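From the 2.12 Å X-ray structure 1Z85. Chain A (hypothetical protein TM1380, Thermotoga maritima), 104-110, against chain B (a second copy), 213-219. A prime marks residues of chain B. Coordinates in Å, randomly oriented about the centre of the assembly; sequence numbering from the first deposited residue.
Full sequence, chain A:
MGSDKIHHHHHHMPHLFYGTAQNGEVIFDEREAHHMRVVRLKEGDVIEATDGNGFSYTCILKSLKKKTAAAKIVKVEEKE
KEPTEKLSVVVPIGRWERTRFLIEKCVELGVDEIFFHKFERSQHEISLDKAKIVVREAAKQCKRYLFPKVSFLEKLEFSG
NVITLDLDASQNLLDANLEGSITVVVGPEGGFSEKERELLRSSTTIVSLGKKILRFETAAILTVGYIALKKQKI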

# COMPACT_ATOMS: atom_id res chain seq x y z
N GLU A 104 11.13 1.89 -3.01
CA GLU A 104 10.78 2.41 -1.71
C GLU A 104 10.13 1.36 -0.83
O GLU A 104 10.36 1.32 0.31
CB GLU A 104 9.85 3.61 -1.87
CG GLU A 104 10.47 4.79 -2.63
CD GLU A 104 9.49 5.98 -2.78
OE1 GLU A 104 8.27 5.75 -2.91
OE2 GLU A 104 9.96 7.14 -2.78
N LYS A 105 9.30 0.51 -1.40
CA LYS A 105 8.74 -0.59 -0.65
C LYS A 105 9.79 -1.60 -0.28
O LYS A 105 9.76 -2.11 0.80
CB LYS A 105 7.63 -1.29 -1.47
CG LYS A 105 6.37 -0.47 -1.70
CD LYS A 105 5.81 0.30 -0.47
CE LYS A 105 6.17 1.75 -0.57
NZ LYS A 105 5.41 2.61 0.35
N CYS A 106 10.75 -1.88 -1.16
CA CYS A 106 11.92 -2.71 -0.74
C CYS A 106 12.62 -2.11 0.46
O CYS A 106 12.87 -2.79 1.43
CB CYS A 106 12.92 -2.90 -1.87
SG CYS A 106 12.23 -3.98 -3.13
N VAL A 107 12.87 -0.81 0.45
CA VAL A 107 13.51 -0.19 1.61
C VAL A 107 12.70 -0.38 2.87
O VAL A 107 13.24 -0.78 3.90
CB VAL A 107 13.80 1.30 1.44
CG1 VAL A 107 14.33 1.94 2.77
CG2 VAL A 107 14.80 1.51 0.36
N GLU A 108 11.41 -0.09 2.79
CA GLU A 108 10.53 -0.08 3.95
C GLU A 108 10.18 -1.47 4.49
O GLU A 108 9.93 -1.66 5.68
CB GLU A 108 9.26 0.64 3.51
CG GLU A 108 8.07 0.54 4.45
CD GLU A 108 6.75 1.16 3.89
OE1 GLU A 108 6.70 1.63 2.73
OE2 GLU A 108 5.76 1.17 4.65
N LEU A 109 10.12 -2.46 3.61
CA LEU A 109 9.71 -3.83 4.02
C LEU A 109 10.88 -4.76 4.36
O LEU A 109 10.73 -5.97 4.54
CB LEU A 109 8.81 -4.43 2.94
CG LEU A 109 7.54 -3.60 2.73
CD1 LEU A 109 6.74 -4.06 1.52
CD2 LEU A 109 6.70 -3.62 3.97
N GLY A 110 12.05 -4.17 4.52
CA GLY A 110 13.23 -4.93 4.95
C GLY A 110 13.83 -5.91 3.93
O GLY A 110 14.53 -6.85 4.27
N ILE B 213 7.70 -0.06 13.70
CA ILE B 213 6.31 0.07 13.24
C ILE B 213 6.26 0.68 11.82
O ILE B 213 7.07 1.55 11.48
CB ILE B 213 5.38 0.83 14.30
CG1 ILE B 213 5.03 2.28 13.90
CG2 ILE B 213 6.00 0.79 15.72
N LEU B 214 5.32 0.21 11.01
CA LEU B 214 5.23 0.63 9.59
C LEU B 214 4.46 1.95 9.36
O LEU B 214 3.64 2.33 10.18
CB LEU B 214 4.54 -0.45 8.75
CG LEU B 214 5.32 -1.72 8.45
CD1 LEU B 214 4.34 -2.77 7.90
CD2 LEU B 214 6.54 -1.45 7.51
N ARG B 215 4.77 2.61 8.24
CA ARG B 215 3.93 3.61 7.57
C ARG B 215 2.47 3.20 7.67
O ARG B 215 2.11 2.06 7.38
CB ARG B 215 4.32 3.66 6.08
CG ARG B 215 4.29 5.02 5.39
CD ARG B 215 5.54 5.20 4.45
N PHE B 216 1.64 4.14 8.12
CA PHE B 216 0.17 3.99 8.19
C PHE B 216 -0.42 3.26 6.97
O PHE B 216 -1.11 2.28 7.12
CB PHE B 216 -0.44 5.40 8.38
CG PHE B 216 -1.87 5.52 7.95
CD1 PHE B 216 -2.88 5.00 8.73
CD2 PHE B 216 -2.19 6.15 6.74
CE1 PHE B 216 -4.20 5.07 8.31
CE2 PHE B 216 -3.50 6.24 6.31
CZ PHE B 216 -4.51 5.71 7.09
N GLU B 217 -0.16 3.75 5.76
CA GLU B 217 -0.81 3.19 4.57
C GLU B 217 -0.39 1.75 4.32
O GLU B 217 -1.19 0.91 3.88
CB GLU B 217 -0.52 4.05 3.34
CG GLU B 217 -1.21 5.45 3.35
CD GLU B 217 -1.17 6.18 1.97
OE1 GLU B 217 -0.57 5.64 0.98
OE2 GLU B 217 -1.77 7.30 1.89
N THR B 218 0.85 1.44 4.63
CA THR B 218 1.37 0.06 4.48
C THR B 218 0.79 -0.91 5.51
O THR B 218 0.33 -2.01 5.16
CB THR B 218 2.91 0.09 4.52
OG1 THR B 218 3.37 0.96 3.49
CG2 THR B 218 3.51 -1.27 4.26
N ALA B 219 0.81 -0.52 6.78
CA ALA B 219 0.20 -1.34 7.84
C ALA B 219 -1.27 -1.66 7.58
O ALA B 219 -1.72 -2.76 7.89
CB ALA B 219 0.29 -0.63 9.18
O HOH W 1 2.73 2.62 1.54

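A carboxylate that reaches across an interface can engage a different partner with each oxygen, and the contact between the end of a helix in chain A and the start of a helix in chain B of TM1380 illustrates the principle. Glu108 lies in the last turn of its helix with its CA-to-CB bond directed toward chain B. Its chi1 and chi2 are both t, at 168° and -174°, so the side chain is fully extended and delivers the carboxylate to the neighbouring chain. There Thr218′ OG1 donates a hydrogen bond to Glu108 OE2, at 2.7 Å.

The other oxygen is held from within chain A. Lys105 sits three residues before Glu108, a spacing that places two side chains on the same side of a helix, and its NZ forms a salt bridge with Glu108 OE1 at 2.9 Å. The CA-to-CB bond of Lys105 points sideways, and only the end of its side chain comes nearer to chain B. The chain bends to get there: chi1 and chi2 are both m, chi3 lies between wells at 102°, and chi4 is t, at 165°.

Lys105 NZ stops 4.1 Å from Thr218′ OG1, too far for a direct hydrogen bond, and a water set to one side of the line between them links the two. The water accepts from Lys105 NZ at 2.9 Å and donates to Thr218′ OG1 at 2.6 Å. The threonine hydroxyl thus donates a hydrogen bond to the glutamate and accepts one from the water, both roles being satisfied in a buried residue. With chi1 at -57° (m), Thr218′ turns OG1 to this polar cluster while its methyl meets a leucine: Thr218′ CG2 lies 4.0 Å from Leu109 CD2.

That methyl contact belongs to an apolar patch beside the polar one. Leu109 and Leu214′ both adopt the m,t conformation common for leucine, and in both the CA-to-CB bond points sideways while the end of the side chain approaches the partner. Their tips meet at 4.2 Å, Leu109 CD2 to Leu214′ CD2. The same Leu214′ methyl also packs against the extended glutamate, with Leu214′ CD2 4.0 Å from Glu108 CG, so the aliphatic part of Glu108 contributes to the packing while its carboxylate bonds farther on.

Arg215′, at the N-cap position, brings its CB to 3.2 Å from Glu108 OE2. Its side chain is modelled only as far as CD, so the coordinates place no guanidinium near the carboxylate.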